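Local coordinates for membrane lipoprotein TpN32 (Treponema pallidum, PDB 1XS5), which binds L-methionine and is probably the substrate-binding lipoprotein of a methionine uptake system, a member of the NlpA family, at residues A[160-163]-A[167-170]; A[85-90]-A[96-101]. All coordinates share one frame; numbering follows the deposited sequence.

Contact 1: A[160-163]-A[167-170]; sequences RVFD and GAVI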
loop_
_atom_site.group_PDB
_atom_site.type_symbol
_atom_site.label_atom_id
_atom_site.label_comp_id
_atom_site.label_asym_id
_atom_site.label_seq_id
_atom_site.Cartn_x
_atom_site.Cartn_y
_atom_site.Cartn_z
ATOM N N ARG A 160 3.441 15.405 -3.398
ATOM C CA ARG A 160 3.711 16.609 -4.169
ATOM C C ARG A 160 2.709 17.758 -3.947
ATOM O O ARG A 160 3.067 18.916 -4.100
ATOM C CB ARG A 160 3.778 16.270 -5.657
ATOM C CG ARG A 160 4.825 17.060 -6.354
ATOM C CD ARG A 160 5.162 16.381 -7.639
ATOM N NE ARG A 160 5.491 14.979 -7.390
ATOM C CZ ARG A 160 5.791 14.123 -8.363
ATOM N NH1 ARG A 160 5.793 14.557 -9.620
ATOM N NH2 ARG A 160 6.090 12.854 -8.091
ATOM N N VAL A 161 1.462 17.452 -3.614
ATOM C CA VAL A 161 0.477 18.497 -3.393
ATOM C C VAL A 161 0.330 18.766 -1.900
ATOM O O VAL A 161 -0.443 19.632 -1.496
ATOM C CB VAL A 161 -0.925 18.097 -3.915
ATOM C CG1 VAL A 161 -0.886 17.712 -5.406
ATOM C CG2 VAL A 161 -1.454 16.967 -3.105
ATOM N N PHE A 162 1.073 18.017 -1.085
ATOM C CA PHE A 162 0.981 18.122 0.374
ATOM C C PHE A 162 1.143 19.532 0.917
ATOM O O PHE A 162 0.384 19.976 1.790
ATOM C CB PHE A 162 1.993 17.158 1.016
ATOM C CG PHE A 162 1.925 17.105 2.509
ATOM C CD1 PHE A 162 0.742 16.745 3.166
ATOM C CD2 PHE A 162 3.049 17.401 3.268
ATOM C CE1 PHE A 162 0.701 16.677 4.595
ATOM C CE2 PHE A 162 3.026 17.335 4.696
ATOM C CZ PHE A 162 1.861 16.972 5.348
ATOM N N ASP A 163 2.095 20.281 0.377
ATOM C CA ASP A 163 2.303 21.633 0.856
ATOM C C ASP A 163 1.290 22.664 0.344
ATOM O O ASP A 163 1.341 23.853 0.721
ATOM C CB ASP A 163 3.754 22.062 0.560
ATOM C CG ASP A 163 4.737 21.365 1.486
ATOM O OD1 ASP A 163 4.557 21.505 2.733
ATOM O OD2 ASP A 163 5.672 20.675 0.983
ATOM N N GLY A 167 -4.546 19.014 4.492
ATOM C CA GLY A 167 -4.094 17.706 4.971
ATOM C C GLY A 167 -4.125 16.697 3.827
ATOM O O GLY A 167 -4.656 16.987 2.748
ATOM N N ALA A 168 -3.566 15.505 4.050
ATOM C CA ALA A 168 -3.585 14.473 3.036
ATOM C C ALA A 168 -3.465 13.116 3.706
ATOM O O ALA A 168 -2.707 12.973 4.700
ATOM C CB ALA A 168 -2.414 14.646 2.075
ATOM N N VAL A 169 -4.224 12.152 3.191
ATOM C CA VAL A 169 -4.172 10.751 3.693
ATOM C C VAL A 169 -3.208 10.093 2.704
ATOM O O VAL A 169 -3.558 9.889 1.535
ATOM C CB VAL A 169 -5.560 10.118 3.629
ATOM C CG1 VAL A 169 -5.497 8.664 4.054
ATOM C CG2 VAL A 169 -6.517 10.913 4.598
ATOM N N ILE A 170 -2.004 9.739 3.187
ATOM C CA ILE A 170 -0.948 9.241 2.304
ATOM C C ILE A 170 -0.518 7.817 2.580
ATOM O O ILE A 170 -0.252 7.478 3.733
ATOM C CB ILE A 170 0.303 10.199 2.371
ATOM C CG1 ILE A 170 -0.142 11.639 2.064
ATOM C CG2 ILE A 170 1.354 9.836 1.247
ATOM C CD1 ILE A 170 0.936 12.706 2.264
#

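Contact 2: A[85-90]-A[96-101]; sequences LALYSR and SDFPAG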
loop_
_atom_site.group_PDB
_atom_site.type_symbol
_atom_site.label_atom_id
_atom_site.label_comp_id
_atom_site.label_asym_id
_atom_site.label_seq_id
_atom_site.Cartn_x
_atom_site.Cartn_y
_atom_site.Cartn_z
ATOM N N LEU A 85 -1.891 3.473 7.143
ATOM C CA LEU A 85 -2.310 4.675 6.397
ATOM C C LEU A 85 -2.601 5.757 7.444
ATOM O O LEU A 85 -3.230 5.467 8.484
ATOM C CB LEU A 85 -3.594 4.375 5.649
ATOM C CG LEU A 85 -4.143 5.501 4.783
ATOM C CD1 LEU A 85 -3.185 5.689 3.602
ATOM C CD2 LEU A 85 -5.509 5.109 4.269
ATOM N N ALA A 86 -2.160 6.992 7.181
ATOM C CA ALA A 86 -2.393 8.087 8.119
ATOM C C ALA A 86 -2.753 9.405 7.422
ATOM O O ALA A 86 -2.446 9.585 6.242
ATOM C CB ALA A 86 -1.105 8.327 8.958
ATOM N N LEU A 87 -3.395 10.288 8.179
ATOM C CA LEU A 87 -3.713 11.651 7.748
ATOM C C LEU A 87 -2.535 12.478 8.236
ATOM O O LEU A 87 -2.158 12.386 9.388
ATOM C CB LEU A 87 -4.983 12.159 8.441
ATOM C CG LEU A 87 -5.284 13.663 8.304
ATOM C CD1 LEU A 87 -5.553 14.077 6.848
ATOM C CD2 LEU A 87 -6.550 13.962 9.129
ATOM N N TYR A 88 -1.944 13.271 7.350
ATOM C CA TYR A 88 -0.813 14.133 7.659
ATOM C C TYR A 88 -1.238 15.560 7.344
ATOM O O TYR A 88 -2.183 15.778 6.583
ATOM C CB TYR A 88 0.393 13.781 6.764
ATOM C CG TYR A 88 0.916 12.354 6.923
ATOM C CD1 TYR A 88 1.826 12.036 7.932
ATOM C CD2 TYR A 88 0.469 11.335 6.091
ATOM C CE1 TYR A 88 2.287 10.708 8.105
ATOM C CE2 TYR A 88 0.917 10.021 6.244
ATOM C CZ TYR A 88 1.824 9.724 7.252
ATOM O OH TYR A 88 2.243 8.436 7.417
ATOM N N SER A 89 -0.532 16.538 7.896
ATOM C CA SER A 89 -0.866 17.939 7.606
ATOM C C SER A 89 0.402 18.779 7.527
ATOM O O SER A 89 1.320 18.581 8.296
ATOM C CB SER A 89 -1.767 18.532 8.690
ATOM O OG SER A 89 -2.007 19.925 8.414
ATOM N N ARG A 90 0.433 19.729 6.600
ATOM C CA ARG A 90 1.614 20.563 6.417
ATOM C C ARG A 90 1.741 21.526 7.568
ATOM O O ARG A 90 2.831 22.029 7.843
ATOM C CB ARG A 90 1.502 21.377 5.124
ATOM C CG ARG A 90 0.369 22.425 5.126
ATOM C CD ARG A 90 0.175 22.996 3.722
ATOM N NE ARG A 90 -1.018 23.836 3.555
ATOM C CZ ARG A 90 -1.015 25.161 3.674
ATOM N NH1 ARG A 90 0.111 25.807 3.972
ATOM N NH2 ARG A 90 -2.124 25.848 3.472
ATOM N N SER A 96 -8.289 18.098 15.572
ATOM C CA SER A 96 -9.351 19.069 15.825
ATOM C C SER A 96 -9.001 20.479 15.357
ATOM O O SER A 96 -9.838 21.375 15.426
ATOM C CB SER A 96 -9.732 19.115 17.318
ATOM O OG SER A 96 -8.610 19.471 18.092
ATOM N N ASP A 97 -7.766 20.663 14.901
ATOM C CA ASP A 97 -7.286 21.955 14.398
ATOM C C ASP A 97 -7.912 22.280 13.031
ATOM O O ASP A 97 -7.985 23.451 12.658
ATOM C CB ASP A 97 -5.761 21.941 14.175
ATOM C CG ASP A 97 -4.937 22.183 15.441
ATOM O OD1 ASP A 97 -5.495 22.560 16.472
ATOM O OD2 ASP A 97 -3.687 22.004 15.378
ATOM N N PHE A 98 -8.334 21.267 12.267
ATOM C CA PHE A 98 -8.889 21.512 10.932
ATOM C C PHE A 98 -10.144 22.355 10.914
ATOM O O PHE A 98 -11.166 21.969 11.464
ATOM C CB PHE A 98 -9.202 20.205 10.169
ATOM C CG PHE A 98 -7.970 19.461 9.698
ATOM C CD1 PHE A 98 -7.234 18.689 10.579
ATOM C CD2 PHE A 98 -7.539 19.558 8.380
ATOM C CE1 PHE A 98 -6.080 18.024 10.148
ATOM C CE2 PHE A 98 -6.388 18.900 7.953
ATOM C CZ PHE A 98 -5.663 18.138 8.825
ATOM N N PRO A 99 -10.080 23.523 10.258
ATOM C CA PRO A 99 -11.223 24.424 10.161
ATOM C C PRO A 99 -12.252 23.891 9.180
ATOM O O PRO A 99 -11.952 23.023 8.364
ATOM C CB PRO A 99 -10.588 25.708 9.663
ATOM C CG PRO A 99 -9.521 25.191 8.751
ATOM C CD PRO A 99 -8.902 24.112 9.603
ATOM N N ALA A 100 -13.478 24.407 9.271
ATOM C CA ALA A 100 -14.524 24.027 8.339
ATOM C C ALA A 100 -13.968 24.418 6.985
ATOM O O ALA A 100 -13.195 25.373 6.879
ATOM C CB ALA A 100 -15.801 24.809 8.609
ATOM N N GLY A 101 -14.353 23.691 5.943
ATOM C CA GLY A 101 -13.838 24.015 4.634
ATOM C C GLY A 101 -12.424 23.511 4.343
ATOM O O GLY A 101 -11.989 23.629 3.213
#

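Contact 1: A[160-163]-A[167-170]
Phe162, in the turn that follows helix 158-161, reaches across to Ala168 and Ile170 on strand 167-170, and its ring makes both side-chain contacts between the two segments. Gly167 opens the strand; with no side chain of its own it lends only a little backbone surface to the contact, while its backbone is hydrogen-bonded to Val103 and Ala105 of the neighbouring parallel strand. Ala168 comes next and aims its methyl at the turn. Its CB lies at the edge of the Phe162 ring, near the ring plane, 3.9 Å from Phe162 CD1. The ring gets there because CG stands anti to the backbone N of Phe162 (chi1 -176°), which swings CD1 closer to the strand than the CB direction alone would suggest. A phenylalanine just past a short helix thus packs on one face of a mixed sheet in an alpha/beta lobe, as in periplasmic binding proteins. Val169 faces the other side of the sheet, where its side chain packs on Ala116, Leu119 and Leu120 of helix 110-122. At Ile170 the strand returns to the Phe162 side: Ile170 CD1, the end of an extended CG1 branch (chi2 173°), approaches the ring obliquely, 4.1 Å from Phe162 CD1, and the two side chains cross at about a right angle. Tyr88 of the adjacent antiparallel strand touches both Phe162 and Ile170.

Contact 2: A[85-90]-A[96-101]
Phe98 contributes the greater part of the buried surface here, pointing its ring from the loop between strands 86-88 and 103-107 back toward Leu87 and Ser89. Its CG lies beside the backbone N and anti to the carbonyl carbon (chi1 -72°), an orientation that sends the far end of the ring, CZ and CE1, into the contact while the backbones stay well apart: even the closest CA atoms, those of Ser89 and Phe98, are 9.4 Å from each other. Leu87 brings up one branch of its side chain, with CD2 4.2 Å from Phe98 CE1 in an oblique approach. Ser89, two residues on and on the same side of the chain, also meets the ring obliquely, through its CB, 3.9 Å from Phe98 CZ. The hydroxyl lies close by as well, with Ser89 OG 4.1 Å from Phe98 CZ, but its polar bonding is directed to other groups: Ser89 OG is hydrogen-bonded to Asp166 O and to the backbone N atoms of Thr91 and Tyr92. The serine thus offers carbon to the ring while its oxygen helps to hold the start of the loop. Tyr92, in that same loop, meets the Phe98 ring with the two planes inclined at about 50°. No hydrogen bond joins the two segments; the link is apolar. A buried aromatic from a connecting loop packs back on the Leu87 side of strand 86-88 and on the residue just past its end, in an alpha/beta lobe of the periplasmic-binding-protein fold.

Overall arrangement
Contacts 1 and 2 serve the same sheet, in which strands 167-170 and 86-88 are antiparallel neighbours; Ala168 O to Tyr88 N, at 2.8 Å, is a probable hydrogen bond between them. Their centres are about 10 Å apart, on opposite faces of these strands: Ala168 and Ile170 point to Phe162, whereas Leu87 lies with Val169 on the side of helix 110-122. Both are buried, apolar and centred on one phenylalanine. Contact 1 lies nearer the chain's centre, the side chain of Ile170 about 9 Å from the bound methionine; contact 2 sits among exposed loop residues, the side chain of Leu87 about 13 Å from that ligand. Its partners are a leucine and a serine touching through CB.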